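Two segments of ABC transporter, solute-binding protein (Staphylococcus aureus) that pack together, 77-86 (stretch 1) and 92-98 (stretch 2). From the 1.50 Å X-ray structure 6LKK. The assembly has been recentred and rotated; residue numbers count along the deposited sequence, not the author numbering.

Stretch 1, residues 77-86: SVTQQLEDYR
Stretch 2 (92-98) VTSFLLM

Stretch 1 leaves a 3-10 segment (77-80) for an irregular loop, and this loop lies against the strand of stretch 2, burying 312 Å² in total. Backbone bonds shape the loop: Gln-80 N to Ser-77 O (2.9 Å), Gln-81 N to Val-78 O (3.0 Å) and Tyr-85 N to Leu-82 O (3.2 Å). Gln-81 (phi/psi -93/154) and Leu-82 (-50/133) are extended between the two turns. The CA atoms of Val-78 and Thr-93 lie 7.1 Å apart, those of Arg-86 and Ser-94 5.9 Å. Phe-95 (-126/-51) breaks the strand's extended pattern, so Ser-94 and Leu-97, three apart, both point CB toward the loop while Phe-95 points away.

Ser-94 is the polar centre. With chi1 at -66° (m), its OG donates to Tyr-85 O at 2.8 Å; a small hydroxyl side chain can thus satisfy a loop carbonyl that lies close to the strand. Gln-81, m then t with chi3 -14°, extends its amide to the strand backbone. Its NE2 gives a weak bond to Ser-94 O (2.9 Å, 125° at hydrogen), while water 1 donates to its OE1 (2.7 Å) and accepts from Ser-94 N (2.9 Å). One carboxamide thus serves both backbone groups of Ser-94, the carbonyl directly and the NH through water. Beside it, Thr-93 (m) offers CG2 to Val-78 CG1 at 4.0 Å.

Leu-97 (m, t) supplies the larger apolar contact, with 71 Å² covered by the loop. Its branched end lets CD2 sit over one face of the Tyr-85 ring, 4.1 Å from the centroid and 29° off the normal, while CD1 meets Leu-82 CD1 at 3.8 Å. Chi1 -55° (m) and chi2 -65° place the flat ring there; Leu-82 is likewise m, t.

Arg-86 instead turns its CB away. Its m, t, t chain runs extended across the loop, where NE and NH2 both donate to Gln-81 O (3.1 and 3.0 Å), bracing the loop.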

ATOM      1  N   SER A  77      11.157   4.792 -17.930  1.00 19.85           N
ATOM      2  CA  SER A  77      11.964   3.843 -17.174  1.00 16.90           C
ATOM      3  C   SER A  77      11.208   2.575 -16.811  1.00 20.38           C
ATOM      4  O   SER A  77      11.766   1.742 -16.090  1.00 19.03           O
ATOM      5  CB  SER A  77      12.501   4.501 -15.902  1.00 22.10           C
ATOM      6  OG  SER A  77      11.465   4.752 -14.972  1.00 21.32           O
ATOM      7  N   VAL A  78       9.964   2.398 -17.269  1.00 21.51           N
ATOM      8  CA  VAL A  78       9.319   1.101 -17.090  1.00 20.92           C
ATOM      9  C   VAL A  78      10.188   0.005 -17.689  1.00 21.53           C
ATOM     10  O   VAL A  78      10.148  -1.149 -17.244  1.00 21.25           O
ATOM     11  CB  VAL A  78       7.899   1.097 -17.696  1.00 22.53           C
ATOM     12  CG1 VAL A  78       6.983   2.034 -16.915  1.00 22.38           C
ATOM     13  CG2 VAL A  78       7.928   1.465 -19.174  1.00 26.75           C
ATOM     14  N   THR A  79      11.002   0.352 -18.690  1.00 21.43           N
ATOM     15  CA  THR A  79      11.921  -0.606 -19.295  1.00 22.88           C
ATOM     16  C   THR A  79      12.882  -1.201 -18.271  1.00 25.06           C
ATOM     17  O   THR A  79      13.337  -2.337 -18.439  1.00 26.10           O
ATOM     18  CB  THR A  79      12.710   0.074 -20.417  1.00 28.32           C
ATOM     19  OG1 THR A  79      11.803   0.581 -21.403  1.00 33.66           O
ATOM     20  CG2 THR A  79      13.678  -0.902 -21.082  1.00 35.56           C
ATOM     21  N   GLN A  80      13.211  -0.454 -17.216  1.00 20.48           N
ATOM     22  CA  GLN A  80      14.162  -0.901 -16.208  1.00 19.21           C
ATOM     23  C   GLN A  80      13.491  -1.579 -15.021  1.00 21.60           C
ATOM     24  O   GLN A  80      14.169  -1.881 -14.034  1.00 20.85           O
ATOM     25  CB  GLN A  80      14.998   0.279 -15.703  1.00 21.57           C
ATOM     26  CG  GLN A  80      16.195   0.622 -16.573  1.00 29.72           C
ATOM     27  CD  GLN A  80      15.799   1.222 -17.904  1.00 32.13           C
ATOM     28  OE1 GLN A  80      16.087   0.658 -18.961  1.00 33.91           O
ATOM     29  NE2 GLN A  80      15.146   2.377 -17.863  1.00 32.09           N
ATOM     30  N   GLN A  81      12.189  -1.826 -15.093  1.00 21.98           N
ATOM     31  CA  GLN A  81      11.446  -2.338 -13.953  1.00 18.13           C
ATOM     32  C   GLN A  81      11.378  -3.858 -13.974  1.00 22.35           C
ATOM     33  O   GLN A  81      11.474  -4.495 -15.027  1.00 19.70           O
ATOM     34  CB  GLN A  81      10.034  -1.756 -13.931  1.00 17.05           C
ATOM     35  CG  GLN A  81      10.019  -0.269 -13.674  1.00 16.75           C
ATOM     36  CD  GLN A  81       8.623   0.283 -13.508  1.00 16.00           C
ATOM     37  OE1 GLN A  81       7.636  -0.383 -13.824  1.00 18.50           O
ATOM     38  NE2 GLN A  81       8.531   1.509 -13.007  1.00 18.05           N
ATOM     39  N   LEU A  82      11.215  -4.432 -12.784  1.00 19.97           N
ATOM     40  CA  LEU A  82      11.045  -5.871 -12.647  1.00 19.58           C
ATOM     41  C   LEU A  82       9.958  -6.370 -13.591  1.00 24.32           C
ATOM     42  O   LEU A  82       8.871  -5.792 -13.670  1.00 23.08           O
ATOM     43  CB  LEU A  82      10.701  -6.214 -11.197  1.00 21.13           C
ATOM     44  CG  LEU A  82      11.834  -5.930 -10.208  1.00 19.93           C
ATOM     45  CD1 LEU A  82      11.331  -5.958  -8.775  1.00 23.04           C
ATOM     46  CD2 LEU A  82      12.970  -6.928 -10.400  1.00 20.99           C
ATOM     47  N   GLU A  83      10.262  -7.460 -14.297  1.00 25.90           N
ATOM     48  CA  GLU A  83       9.412  -7.908 -15.398  1.00 28.26           C
ATOM     49  C   GLU A  83       8.005  -8.248 -14.922  1.00 25.34           C
ATOM     50  O   GLU A  83       7.026  -8.022 -15.643  1.00 27.87           O
ATOM     51  CB  GLU A  83      10.044  -9.125 -16.078  1.00 34.91           C
ATOM     52  CG  GLU A  83      11.502  -8.941 -16.508  1.00 47.73           C
ATOM     53  CD  GLU A  83      11.650  -8.462 -17.938  1.00 61.49           C
ATOM     54  OE1 GLU A  83      12.799  -8.398 -18.424  1.00 68.05           O
ATOM     55  OE2 GLU A  83      10.625  -8.153 -18.579  1.00 68.08           O
ATOM     56  N   ASP A  84       7.878  -8.796 -13.713  1.00 21.27           N
ATOM     57  CA  ASP A  84       6.597  -9.315 -13.252  1.00 24.41           C
ATOM     58  C   ASP A  84       5.650  -8.239 -12.737  1.00 20.75           C
ATOM     59  O   ASP A  84       4.464  -8.530 -12.548  1.00 23.94           O
ATOM     60  CB  ASP A  84       6.815 -10.348 -12.144  1.00 22.50           C
ATOM     61  CG  ASP A  84       7.502 -11.603 -12.641  1.00 34.33           C
ATOM     62  OD1 ASP A  84       7.364 -11.924 -13.839  1.00 33.41           O
ATOM     63  OD2 ASP A  84       8.176 -12.272 -11.829  1.00 46.48           O
ATOM     64  N   TYR A  85       6.127  -7.013 -12.504  1.00 20.38           N
ATOM     65  CA  TYR A  85       5.343  -6.020 -11.776  1.00 18.15           C
ATOM     66  C   TYR A  85       5.169  -4.718 -12.549  1.00 20.33           C
ATOM     67  O   TYR A  85       4.857  -3.685 -11.950  1.00 20.11           O
ATOM     68  CB  TYR A  85       5.986  -5.752 -10.415  1.00 18.80           C
ATOM     69  CG  TYR A  85       6.185  -7.016  -9.617  1.00 18.85           C
ATOM     70  CD1 TYR A  85       5.098  -7.752  -9.174  1.00 18.46           C
ATOM     71  CD2 TYR A  85       7.459  -7.478  -9.311  1.00 19.94           C
ATOM     72  CE1 TYR A  85       5.267  -8.909  -8.449  1.00 20.36           C
ATOM     73  CE2 TYR A  85       7.639  -8.639  -8.582  1.00 23.58           C
ATOM     74  CZ  TYR A  85       6.537  -9.348  -8.155  1.00 23.97           C
ATOM     75  OH  TYR A  85       6.702 -10.506  -7.429  1.00 27.57           O
ATOM     76  N   ARG A  86       5.338  -4.742 -13.865  1.00 20.16           N
ATOM     77  CA  ARG A  86       5.075  -3.554 -14.664  1.00 21.93           C
ATOM     78  C   ARG A  86       3.577  -3.326 -14.801  1.00 22.63           C
ATOM     79  O   ARG A  86       2.800  -4.267 -14.987  1.00 24.12           O
ATOM     80  CB  ARG A  86       5.718  -3.689 -16.040  1.00 22.39           C
ATOM     81  CG  ARG A  86       7.224  -3.712 -15.985  1.00 24.04           C
ATOM     82  CD  ARG A  86       7.834  -4.048 -17.322  1.00 30.37           C
ATOM     83  NE  ARG A  86       9.270  -4.262 -17.198  1.00 30.22           N
ATOM     84  CZ  ARG A  86      10.115  -4.295 -18.222  1.00 29.28           C
ATOM     85  NH1 ARG A  86       9.672  -4.118 -19.460  1.00 34.90           N
ATOM     86  NH2 ARG A  86      11.406  -4.498 -18.006  1.00 32.30           N
ATOM     87  N   VAL A  92      -0.830   4.451 -15.228  1.00 19.00           N
ATOM     88  CA  VAL A  92      -0.103   4.171 -13.995  1.00 19.53           C
ATOM     89  C   VAL A  92       1.297   3.669 -14.323  1.00 18.06           C
ATOM     90  O   VAL A  92       1.464   2.772 -15.159  1.00 18.27           O
ATOM     91  CB  VAL A  92      -0.850   3.142 -13.125  1.00 17.92           C
ATOM     92  CG1 VAL A  92      -0.068   2.841 -11.852  1.00 20.53           C
ATOM     93  CG2 VAL A  92      -2.243   3.650 -12.785  1.00 18.68           C
ATOM     94  N   THR A  93       2.293   4.244 -13.652  1.00 18.61           N
ATOM     95  CA  THR A  93       3.651   3.720 -13.623  1.00 17.59           C
ATOM     96  C   THR A  93       3.867   3.027 -12.285  1.00 16.43           C
ATOM     97  O   THR A  93       3.587   3.608 -11.232  1.00 17.77           O
ATOM     98  CB  THR A  93       4.679   4.842 -13.797  1.00 18.03           C
ATOM     99  OG1 THR A  93       4.451   5.527 -15.033  1.00 18.09           O
ATOM    100  CG2 THR A  93       6.105   4.294 -13.775  1.00 17.45           C
ATOM    101  N   SER A  94       4.359   1.793 -12.319  1.00 15.44           N
ATOM    102  CA  SER A  94       4.663   1.103 -11.073  1.00 17.69           C
ATOM    103  C   SER A  94       5.787   1.824 -10.339  1.00 16.95           C
ATOM    104  O   SER A  94       6.714   2.354 -10.957  1.00 16.17           O
ATOM    105  CB  SER A  94       5.044  -0.349 -11.349  1.00 17.84           C
ATOM    106  OG  SER A  94       3.932  -1.059 -11.869  1.00 17.93           O
ATOM    107  N   PHE A  95       5.692   1.842  -9.004  1.00 16.61           N
ATOM    108  CA  PHE A  95       6.561   2.665  -8.170  1.00 16.84           C
ATOM    109  C   PHE A  95       7.285   1.857  -7.098  1.00 15.79           C
ATOM    110  O   PHE A  95       8.507   1.966  -6.962  1.00 17.29           O
ATOM    111  CB  PHE A  95       5.736   3.781  -7.524  1.00 17.28           C
ATOM    112  CG  PHE A  95       6.466   4.546  -6.456  1.00 15.56           C
ATOM    113  CD1 PHE A  95       7.691   5.136  -6.719  1.00 16.67           C
ATOM    114  CD2 PHE A  95       5.916   4.687  -5.188  1.00 17.70           C
ATOM    115  CE1 PHE A  95       8.361   5.841  -5.742  1.00 16.59           C
ATOM    116  CE2 PHE A  95       6.581   5.391  -4.206  1.00 17.93           C
ATOM    117  CZ  PHE A  95       7.804   5.972  -4.482  1.00 16.62           C
ATOM    118  N   LEU A  96       6.548   1.060  -6.324  1.00 15.94           N
ATOM    119  CA  LEU A  96       7.133   0.275  -5.244  1.00 16.75           C
ATOM    120  C   LEU A  96       6.355  -1.022  -5.091  1.00 17.03           C
ATOM    121  O   LEU A  96       5.195  -1.125  -5.494  1.00 17.65           O
ATOM    122  CB  LEU A  96       7.122   1.028  -3.907  1.00 17.45           C
ATOM    123  CG  LEU A  96       8.109   2.170  -3.660  1.00 17.34           C
ATOM    124  CD1 LEU A  96       7.874   2.724  -2.263  1.00 22.10           C
ATOM    125  CD2 LEU A  96       9.560   1.726  -3.821  1.00 17.55           C
ATOM    126  N   LEU A  97       7.012  -2.010  -4.491  1.00 17.24           N
ATOM    127  CA  LEU A  97       6.374  -3.258  -4.098  1.00 16.80           C
ATOM    128  C   LEU A  97       6.140  -3.222  -2.594  1.00 16.46           C
ATOM    129  O   LEU A  97       7.078  -2.988  -1.825  1.00 18.37           O
ATOM    130  CB  LEU A  97       7.240  -4.462  -4.469  1.00 18.10           C
ATOM    131  CG  LEU A  97       7.684  -4.527  -5.932  1.00 18.82           C
ATOM    132  CD1 LEU A  97       8.605  -5.710  -6.152  1.00 20.39           C
ATOM    133  CD2 LEU A  97       6.482  -4.607  -6.855  1.00 19.98           C
ATOM    134  N   MET A  98       4.896  -3.442  -2.178  1.00 16.76           N
ATOM    135  CA  MET A  98       4.519  -3.327  -0.770  1.00 16.17           C
ATOM    136  C   MET A  98       3.803  -4.592  -0.327  1.00 17.07           C
ATOM    137  O   MET A  98       2.604  -4.765  -0.614  1.00 18.25           O
ATOM    138  CB  MET A  98       3.637  -2.109  -0.533  1.00 15.89           C
ATOM    139  CG  MET A  98       3.430  -1.786   0.938  1.00 14.36           C
ATOM    140  SD  MET A  98       4.927  -1.182   1.729  1.00 18.01           S
ATOM    141  CE  MET A  98       5.023   0.442   0.990  1.00 19.37           C
TER
HETATM  142  O   HOH W   1       5.075   0.156 -14.650  1.00 18.31           O